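Local structure of hydrolase, NUDIX family (Clostridium perfringens ATCC 13124, 3F6A) at residues S10-C15 with V142-A147; A55-T60 with F110-E115; P84-L89 with V102-T107. The protein probably hydrolyses a nucleoside diphosphate linked to another moiety, as Nudix enzymes commonly do, though its own substrate is not assigned. One frame throughout, in Å; residues are numbered along the deposited sequence.

Contact 1 of 3, residues S10-C15 with V142-A147; sequences SVFIVC and VMATEA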
loop_
_atom_site.group_PDB
_atom_site.type_symbol
_atom_site.label_atom_id
_atom_site.label_comp_id
_atom_site.label_asym_id
_atom_site.label_seq_id
_atom_site.Cartn_x
_atom_site.Cartn_y
_atom_site.Cartn_z
ATOM N N SER A 10 -7.813 -0.656 -7.355
ATOM C CA SER A 10 -8.936 -1.567 -7.540
ATOM C C SER A 10 -9.809 -1.383 -6.312
ATOM O O SER A 10 -9.297 -1.154 -5.219
ATOM C CB SER A 10 -8.468 -3.029 -7.613
ATOM O OG SER A 10 -7.861 -3.307 -8.858
ATOM N N VAL A 11 -11.120 -1.477 -6.491
ATOM C CA VAL A 11 -12.040 -1.312 -5.379
ATOM C C VAL A 11 -13.144 -2.351 -5.414
ATOM O O VAL A 11 -13.856 -2.474 -6.407
ATOM C CB VAL A 11 -12.734 0.064 -5.401
ATOM C CG1 VAL A 11 -13.259 0.393 -4.014
ATOM C CG2 VAL A 11 -11.784 1.123 -5.898
ATOM N N PHE A 12 -13.277 -3.091 -4.323
ATOM C CA PHE A 12 -14.314 -4.087 -4.185
ATOM C C PHE A 12 -15.368 -3.410 -3.332
ATOM O O PHE A 12 -15.144 -3.125 -2.158
ATOM C CB PHE A 12 -13.748 -5.332 -3.505
ATOM C CG PHE A 12 -12.903 -6.177 -4.417
ATOM C CD1 PHE A 12 -13.481 -7.190 -5.173
ATOM C CD2 PHE A 12 -11.538 -5.934 -4.550
ATOM C CE1 PHE A 12 -12.713 -7.954 -6.047
ATOM C CE2 PHE A 12 -10.759 -6.696 -5.426
ATOM C CZ PHE A 12 -11.344 -7.703 -6.175
ATOM N N ILE A 13 -16.519 -3.142 -3.939
ATOM C CA ILE A 13 -17.606 -2.450 -3.260
ATOM C C ILE A 13 -18.695 -3.401 -2.791
ATOM O O ILE A 13 -19.219 -4.194 -3.572
ATOM C CB ILE A 13 -18.218 -1.387 -4.196
ATOM C CG1 ILE A 13 -17.111 -0.442 -4.668
ATOM C CG2 ILE A 13 -19.316 -0.616 -3.478
ATOM C CD1 ILE A 13 -17.534 0.543 -5.728
ATOM N N VAL A 14 -19.034 -3.309 -1.510
ATOM C CA VAL A 14 -20.052 -4.162 -0.921
ATOM C C VAL A 14 -21.324 -3.407 -0.544
ATOM O O VAL A 14 -21.269 -2.356 0.086
ATOM C CB VAL A 14 -19.502 -4.862 0.353
ATOM C CG1 VAL A 14 -20.637 -5.577 1.098
ATOM C CG2 VAL A 14 -18.402 -5.847 -0.031
ATOM N N CYS A 15 -22.467 -3.945 -0.950
ATOM C CA CYS A 15 -23.760 -3.360 -0.608
ATOM C C CYS A 15 -24.480 -4.485 0.123
ATOM O O CYS A 15 -24.715 -5.553 -0.449
ATOM C CB CYS A 15 -24.547 -2.953 -1.858
ATOM S SG CYS A 15 -26.080 -2.046 -1.466
ATOM N N VAL A 142 -11.350 -14.557 -4.597
ATOM C CA VAL A 142 -10.873 -14.529 -3.220
ATOM C C VAL A 142 -11.042 -13.158 -2.571
ATOM O O VAL A 142 -11.563 -13.052 -1.460
ATOM C CB VAL A 142 -9.387 -14.929 -3.144
ATOM C CG1 VAL A 142 -8.845 -14.680 -1.760
ATOM C CG2 VAL A 142 -9.231 -16.396 -3.510
HETATM N N MSE A 143 -10.608 -12.107 -3.260
HETATM C CA MSE A 143 -10.725 -10.768 -2.696
HETATM C C MSE A 143 -12.168 -10.308 -2.539
HETATM O O MSE A 143 -12.502 -9.609 -1.582
HETATM C CB MSE A 143 -9.925 -9.771 -3.534
HETATM C CG MSE A 143 -8.416 -10.037 -3.467
HETATM SE SE MSE A 143 -7.311 -8.679 -4.266
HETATM C CE MSE A 143 -7.616 -9.108 -6.105
ATOM N N ALA A 144 -13.031 -10.715 -3.457
ATOM C CA ALA A 144 -14.438 -10.341 -3.381
ATOM C C ALA A 144 -15.041 -11.000 -2.143
ATOM O O ALA A 144 -15.884 -10.421 -1.458
ATOM C CB ALA A 144 -15.172 -10.796 -4.645
ATOM N N THR A 145 -14.583 -12.214 -1.855
ATOM C CA THR A 145 -15.058 -12.956 -0.695
ATOM C C THR A 145 -14.529 -12.319 0.585
ATOM O O THR A 145 -15.255 -12.212 1.575
ATOM C CB THR A 145 -14.615 -14.424 -0.771
ATOM O OG1 THR A 145 -15.149 -15.011 -1.964
ATOM C CG2 THR A 145 -15.113 -15.204 0.435
ATOM N N GLU A 146 -13.269 -11.891 0.568
ATOM C CA GLU A 146 -12.699 -11.240 1.739
ATOM C C GLU A 146 -13.465 -9.946 1.988
ATOM O O GLU A 146 -13.789 -9.614 3.124
ATOM C CB GLU A 146 -11.222 -10.901 1.528
ATOM C CG GLU A 146 -10.318 -12.088 1.269
ATOM C CD GLU A 146 -8.858 -11.688 1.232
ATOM O OE1 GLU A 146 -8.576 -10.489 1.000
ATOM O OE2 GLU A 146 -7.994 -12.570 1.426
ATOM N N ALA A 147 -13.746 -9.211 0.915
ATOM C CA ALA A 147 -14.480 -7.951 1.037
ATOM C C ALA A 147 -15.827 -8.213 1.709
ATOM O O ALA A 147 -16.237 -7.474 2.604
ATOM C CB ALA A 147 -14.686 -7.315 -0.346
#
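The chi1 torsion of Phe12 (-76°) sets CG anti to the carbonyl carbon, from where the ring extends from strand 10-15 to helix 142-147 and meets Met143 and Ala144. Met143, modelled as selenomethionine, likewise has CG anti to its carbonyl carbon, and a bend at chi3 (-76°) turns CE back to the ring atoms CE2 and CZ of Phe12. The two side chains cross at about a right angle. Met143 CB lies over one face of the Phe12 ring, 4.0 Å from its centroid, which makes a CH-pi contact, and the CZ corner of the ring comes within 3.6 Å of this CB. The selenium adds a Met-aromatic contact at 5.2 Å from the same centroid, set obliquely to the ring. At the Phe12 CD1 corner, on the same side of the ring plane as Met143 CB and obliquely, Ala144 CA comes to 3.7 Å. One turn further along the helix, Ala147 CB fits against the root of the aromatic side chain, 3.8 Å from Phe12 CB. Val14, two residues on in the strand, directs CG2 to the same methyl at 4.0 Å and also touches the carbonyl of Ala147. The two alanines bring the helix backbone close to the strand: the segment axes pass 8.6 Å apart, crossing at -45°. All of these groups are buried, so the contact rests on apolar packing around the ring. In this Nudix domain, strand 7-15 belongs to the central mixed sheet, with helix 138-150 packed on one face. Val102 and Tyr104 of neighbouring strand 98-106 also touch Met143, as does Leu69 of the second subunit, while Ile13 turns to Ala51 of helix 43-55, so that helices lie on both sides of the strand.

Contact 2 of 3, residues A55-T60 with F110-E115; sequences AGLNVT and FETSPE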
loop_
_atom_site.group_PDB
_atom_site.type_symbol
_atom_site.label_atom_id
_atom_site.label_comp_id
_atom_site.label_asym_id
_atom_site.label_seq_id
_atom_site.Cartn_x
_atom_site.Cartn_y
_atom_site.Cartn_z
ATOM N N ALA A 55 -19.479 3.309 -12.009
ATOM C CA ALA A 55 -20.758 2.816 -11.512
ATOM C C ALA A 55 -21.676 3.906 -10.969
ATOM O O ALA A 55 -22.763 3.606 -10.489
ATOM C CB ALA A 55 -20.523 1.762 -10.440
ATOM N N GLY A 56 -21.243 5.164 -11.048
ATOM C CA GLY A 56 -22.058 6.261 -10.545
ATOM C C GLY A 56 -22.363 6.090 -9.069
ATOM O O GLY A 56 -23.449 6.450 -8.591
ATOM N N LEU A 57 -21.396 5.549 -8.334
ATOM C CA LEU A 57 -21.574 5.304 -6.907
ATOM C C LEU A 57 -20.744 6.169 -5.975
ATOM O O LEU A 57 -19.620 6.560 -6.293
ATOM C CB LEU A 57 -21.249 3.843 -6.573
ATOM C CG LEU A 57 -22.051 2.707 -7.206
ATOM C CD1 LEU A 57 -21.433 1.374 -6.805
ATOM C CD2 LEU A 57 -23.504 2.788 -6.760
ATOM N N ASN A 58 -21.331 6.459 -4.819
ATOM C CA ASN A 58 -20.662 7.189 -3.753
ATOM C C ASN A 58 -20.265 6.026 -2.849
ATOM O O ASN A 58 -21.101 5.174 -2.550
ATOM C CB ASN A 58 -21.644 8.098 -3.009
ATOM C CG ASN A 58 -21.873 9.414 -3.715
ATOM O OD1 ASN A 58 -22.893 10.068 -3.510
ATOM N ND2 ASN A 58 -20.919 9.816 -4.543
ATOM N N VAL A 59 -19.009 5.969 -2.423
ATOM C CA VAL A 59 -18.575 4.865 -1.577
ATOM C C VAL A 59 -17.920 5.289 -0.269
ATOM O O VAL A 59 -17.632 6.466 -0.044
ATOM C CB VAL A 59 -17.580 3.943 -2.330
ATOM C CG1 VAL A 59 -18.263 3.286 -3.514
ATOM C CG2 VAL A 59 -16.374 4.749 -2.792
ATOM N N THR A 60 -17.708 4.308 0.599
ATOM C CA THR A 60 -17.050 4.530 1.879
ATOM C C THR A 60 -15.938 3.496 1.988
ATOM O O THR A 60 -16.190 2.314 2.220
ATOM C CB THR A 60 -18.022 4.368 3.056
ATOM O OG1 THR A 60 -18.934 5.473 3.066
ATOM C CG2 THR A 60 -17.265 4.326 4.385
ATOM N N PHE A 110 -27.848 -0.910 -4.756
ATOM C CA PHE A 110 -27.400 -1.774 -5.840
ATOM C C PHE A 110 -27.494 -1.061 -7.173
ATOM O O PHE A 110 -26.894 -1.492 -8.153
ATOM C CB PHE A 110 -28.263 -3.036 -5.919
ATOM C CG PHE A 110 -28.069 -3.984 -4.778
ATOM C CD1 PHE A 110 -26.809 -4.485 -4.481
ATOM C CD2 PHE A 110 -29.160 -4.421 -4.030
ATOM C CE1 PHE A 110 -26.636 -5.413 -3.457
ATOM C CE2 PHE A 110 -28.996 -5.349 -3.006
ATOM C CZ PHE A 110 -27.730 -5.846 -2.721
ATOM N N GLU A 111 -28.255 0.024 -7.214
ATOM C CA GLU A 111 -28.432 0.752 -8.460
ATOM C C GLU A 111 -27.115 1.360 -8.921
ATOM O O GLU A 111 -26.398 1.973 -8.135
ATOM C CB GLU A 111 -29.481 1.850 -8.288
ATOM C CG GLU A 111 -30.198 2.204 -9.576
ATOM C CD GLU A 111 -31.192 3.333 -9.401
ATOM O OE1 GLU A 111 -32.024 3.261 -8.466
ATOM O OE2 GLU A 111 -31.143 4.290 -10.209
ATOM N N THR A 112 -26.808 1.195 -10.201
ATOM C CA THR A 112 -25.570 1.728 -10.756
ATOM C C THR A 112 -25.818 2.463 -12.055
ATOM O O THR A 112 -26.759 2.157 -12.780
ATOM C CB THR A 112 -24.560 0.602 -11.002
ATOM O OG1 THR A 112 -25.175 -0.424 -11.788
ATOM C CG2 THR A 112 -24.113 0.005 -9.683
ATOM N N SER A 113 -24.964 3.436 -12.346
ATOM C CA SER A 113 -25.095 4.229 -13.563
ATOM C C SER A 113 -23.711 4.616 -14.085
ATOM O O SER A 113 -23.221 5.701 -13.801
ATOM C CB SER A 113 -25.908 5.490 -13.255
ATOM O OG SER A 113 -26.040 6.307 -14.400
ATOM N N PRO A 114 -23.066 3.732 -14.862
ATOM C CA PRO A 114 -21.733 4.047 -15.388
ATOM C C PRO A 114 -21.718 5.268 -16.292
ATOM O O PRO A 114 -22.677 5.530 -17.013
ATOM C CB PRO A 114 -21.354 2.785 -16.159
ATOM C CG PRO A 114 -22.133 1.703 -15.456
ATOM C CD PRO A 114 -23.471 2.368 -15.243
ATOM N N GLU A 115 -20.618 6.008 -16.259
ATOM C CA GLU A 115 -20.484 7.173 -17.109
ATOM C C GLU A 115 -20.083 6.720 -18.514
ATOM O O GLU A 115 -19.698 5.563 -18.729
ATOM C CB GLU A 115 -19.466 8.146 -16.516
ATOM C CG GLU A 115 -19.979 8.800 -15.234
ATOM C CD GLU A 115 -18.975 9.738 -14.599
ATOM O OE1 GLU A 115 -17.981 10.105 -15.264
ATOM O OE2 GLU A 115 -19.190 10.116 -13.432
HETATM O O HOH W 1 -25.947 5.319 -8.953
#
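Ala55 meets the loop 110-115 through its carbonyl oxygen and its methyl group. The oxygen accepts a nearly straight hydrogen bond from Ser113 N at 2.9 Å, the donor standing well above the carbonyl plane. Thr112 CA approaches the same oxygen at 3.4 Å in a CA-H...O contact, so two successive residues of the loop converge on one acceptor. The methyl touches Thr112 CG2 at 4.1 Å. Next comes Gly56, the first residue to leave the helical conformation, with a positive phi of 59°. Having no side chain, it lets Ser113 O come within 3.5 Å of its CA, in a second CA-H...O contact; its N lies near that oxygen too, but at an angle too poor for a hydrogen bond. Gly56 O accepts from a water at 2.8 Å, which also donates, weakly, to Glu111 O. Gly56 and Leu57 fit the closing Gly-hydrophobic pair of the Nudix box, GX5EX7REUXEEXGU. Leu57 has CG anti to its carbonyl carbon (chi1 -61°), and its branch CD2 sits 3.3 Å from Glu111 O and 4.1 Å from Thr112 CG2. Leu57 also touches Ile13 of strand 7-15, and Leu122 of strand 122-125 touches Ala55 and Thr112. Beyond Leu57 the chain turns away, and Thr60 pairs with Thr106 in the sheet. Backbone polar groups thus do most of the joining: one nearly straight hydrogen bond, two CA-H...O contacts and a water held weakly on one side link the loop to the chain leaving the Nudix helix, with methyl groups of Ala55, Leu57 and Thr112 touching alongside.

Contact 3 of 3, residues P84-L89 with V102-T107; sequences PIHTIL and VYYATT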
loop_
_atom_site.group_PDB
_atom_site.type_symbol
_atom_site.label_atom_id
_atom_site.label_comp_id
_atom_site.label_asym_id
_atom_site.label_seq_id
_atom_site.Cartn_x
_atom_site.Cartn_y
_atom_site.Cartn_z
ATOM N N PRO A 84 -3.863 0.561 1.424
ATOM C CA PRO A 84 -4.558 -0.474 0.651
ATOM C C PRO A 84 -4.650 -1.754 1.472
ATOM O O PRO A 84 -3.877 -1.938 2.408
ATOM C CB PRO A 84 -3.667 -0.648 -0.581
ATOM C CG PRO A 84 -2.297 -0.292 -0.071
ATOM C CD PRO A 84 -2.580 0.923 0.794
ATOM N N ILE A 85 -5.596 -2.621 1.125
ATOM C CA ILE A 85 -5.774 -3.893 1.824
ATOM C C ILE A 85 -4.716 -4.861 1.301
ATOM O O ILE A 85 -4.131 -5.640 2.051
ATOM C CB ILE A 85 -7.164 -4.524 1.537
ATOM C CG1 ILE A 85 -8.284 -3.541 1.882
ATOM C CG2 ILE A 85 -7.321 -5.804 2.360
ATOM C CD1 ILE A 85 -8.369 -3.179 3.350
ATOM N N HIS A 86 -4.489 -4.802 -0.005
ATOM C CA HIS A 86 -3.504 -5.656 -0.656
ATOM C C HIS A 86 -2.819 -4.887 -1.771
ATOM O O HIS A 86 -3.344 -3.882 -2.265
ATOM C CB HIS A 86 -4.172 -6.885 -1.271
ATOM C CG HIS A 86 -4.784 -7.818 -0.275
ATOM N ND1 HIS A 86 -4.054 -8.420 0.730
ATOM C CD2 HIS A 86 -6.048 -8.287 -0.154
ATOM C CE1 HIS A 86 -4.844 -9.218 1.424
ATOM N NE2 HIS A 86 -6.059 -9.158 0.908
ATOM N N THR A 87 -1.649 -5.377 -2.165
ATOM C CA THR A 87 -0.878 -4.784 -3.245
ATOM C C THR A 87 -0.535 -5.917 -4.208
ATOM O O THR A 87 0.120 -6.899 -3.836
ATOM C CB THR A 87 0.412 -4.125 -2.718
ATOM O OG1 THR A 87 0.069 -3.041 -1.842
ATOM C CG2 THR A 87 1.243 -3.589 -3.864
ATOM N N ILE A 88 -0.979 -5.774 -5.452
ATOM C CA ILE A 88 -0.753 -6.798 -6.465
ATOM C C ILE A 88 -0.060 -6.294 -7.733
ATOM O O ILE A 88 -0.282 -5.163 -8.178
ATOM C CB ILE A 88 -2.099 -7.445 -6.855
ATOM C CG1 ILE A 88 -2.713 -8.112 -5.623
ATOM C CG2 ILE A 88 -1.902 -8.447 -7.990
ATOM C CD1 ILE A 88 -4.104 -8.672 -5.858
ATOM N N LEU A 89 0.787 -7.143 -8.310
ATOM C CA LEU A 89 1.490 -6.792 -9.541
ATOM C C LEU A 89 0.728 -7.387 -10.727
ATOM O O LEU A 89 0.582 -8.615 -10.836
ATOM C CB LEU A 89 2.924 -7.323 -9.519
ATOM C CG LEU A 89 3.774 -7.012 -10.759
ATOM C CD1 LEU A 89 3.944 -5.507 -10.919
ATOM C CD2 LEU A 89 5.137 -7.693 -10.624
ATOM N N VAL A 102 -5.236 -2.450 -3.902
ATOM C CA VAL A 102 -6.598 -2.922 -3.683
ATOM C C VAL A 102 -7.259 -2.407 -2.417
ATOM O O VAL A 102 -6.708 -2.526 -1.329
ATOM C CB VAL A 102 -6.634 -4.455 -3.652
ATOM C CG1 VAL A 102 -8.071 -4.941 -3.527
ATOM C CG2 VAL A 102 -5.992 -5.000 -4.903
ATOM N N TYR A 103 -8.462 -1.860 -2.575
ATOM C CA TYR A 103 -9.232 -1.319 -1.463
ATOM C C TYR A 103 -10.602 -1.974 -1.401
ATOM O O TYR A 103 -11.134 -2.422 -2.419
ATOM C CB TYR A 103 -9.432 0.189 -1.645
ATOM C CG TYR A 103 -8.169 1.007 -1.582
ATOM C CD1 TYR A 103 -7.817 1.691 -0.420
ATOM C CD2 TYR A 103 -7.320 1.104 -2.690
ATOM C CE1 TYR A 103 -6.651 2.453 -0.357
ATOM C CE2 TYR A 103 -6.152 1.866 -2.636
ATOM C CZ TYR A 103 -5.828 2.534 -1.466
ATOM O OH TYR A 103 -4.681 3.284 -1.401
ATOM N N TYR A 104 -11.173 -2.031 -0.201
ATOM C CA TYR A 104 -12.507 -2.584 -0.014
ATOM C C TYR A 104 -13.353 -1.410 0.465
ATOM O O TYR A 104 -12.861 -0.543 1.186
ATOM C CB TYR A 104 -12.514 -3.706 1.037
ATOM C CG TYR A 104 -11.683 -4.932 0.677
ATOM C CD1 TYR A 104 -11.316 -5.196 -0.643
ATOM C CD2 TYR A 104 -11.289 -5.836 1.660
ATOM C CE1 TYR A 104 -10.574 -6.338 -0.976
ATOM C CE2 TYR A 104 -10.550 -6.978 1.343
ATOM C CZ TYR A 104 -10.195 -7.222 0.023
ATOM O OH TYR A 104 -9.465 -8.351 -0.281
ATOM N N ALA A 105 -14.617 -1.377 0.061
ATOM C CA ALA A 105 -15.501 -0.284 0.448
ATOM C C ALA A 105 -16.959 -0.717 0.483
ATOM O O ALA A 105 -17.301 -1.830 0.106
ATOM C CB ALA A 105 -15.342 0.872 -0.527
ATOM N N THR A 106 -17.815 0.192 0.938
ATOM C CA THR A 106 -19.243 -0.064 1.017
ATOM C C THR A 106 -19.990 1.022 0.248
ATOM O O THR A 106 -19.444 2.093 -0.010
ATOM C CB THR A 106 -19.727 -0.035 2.480
ATOM O OG1 THR A 106 -19.431 1.247 3.047
ATOM C CG2 THR A 106 -19.034 -1.122 3.299
ATOM N N THR A 107 -21.235 0.730 -0.123
ATOM C CA THR A 107 -22.093 1.686 -0.820
ATOM C C THR A 107 -23.531 1.394 -0.369
ATOM O O THR A 107 -23.820 0.305 0.127
ATOM C CB THR A 107 -21.959 1.573 -2.358
ATOM O OG1 THR A 107 -22.467 2.768 -2.970
ATOM C CG2 THR A 107 -22.712 0.374 -2.886
#
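Ile85 N donates to Val102 O at 2.7 Å, nearly along the C=O axis, and the chain here forms a classic beta bulge, in which Ile85 and His86 both face Val102. The same carbonyl takes a second, weak bond from His86 N at 3.4 Å, so one acceptor serves two consecutive N-H groups. In the other direction Val102 N donates to His86 O at 2.9 Å. The bulge sits where strand 86-90 begins to pair with its hairpin partner 98-106. The segment axes run antiparallel but with a marked twist, at 138°. Around the bulge, Ile85 and Pro84 each meet a tyrosine. Ile85 crosses Tyr104 at about a right angle; its CG1 lies over one face of the ring, 4.0 Å from the centroid, in a CH-pi contact, and its CG2 reaches the rim at CE2 at 3.6 Å. Pro84 also makes a CH-pi contact, crossing Tyr103 obliquely, its CA over one ring face at 4.0 Å from the centroid, with CB and CD following toward CZ and OH. Further along, Ile88 CD1 touches Val102 CG2 at 4.2 Å. The polar ends of His86 and Tyr104 both look to helix 138-150, where Glu146 OE1 is hydrogen-bonded to both His86 NE2 and Tyr104 OH; a shared carboxylate thus ties the bulge to the helix. Outward from the hairpin, Ile88 and Leu89 pair antiparallel with a strand of the second subunit, so the sheet continues across the dimer interface. Between the imidazole and the phenol, the direct approach is edge-on: Tyr104 OH lies near the plane of the His86 ring, 3.4 Å from CD2.

How the contacts relate
Contacts 1 and 3 belong to the core and have centres about 8 Å apart; contact 2, its centre about 15 Å from that of the first and about 17 Å from that of the other, is partly buried at the margin. Strands 7-15 and 98-106 are sheet neighbours, with Val14 N probably hydrogen-bonded to Ala105 O. Contact 2 enters the same sheet through Thr60 N and Thr106 O. Chemistry follows place: mainly apolar packing between helix and strand in contact 1, backbone bonding with aromatic packing in contact 3, and one main-chain bond and a water, weakly held on one side, at the loops of contact 2. Only contacts 1 and 3 reach the second subunit.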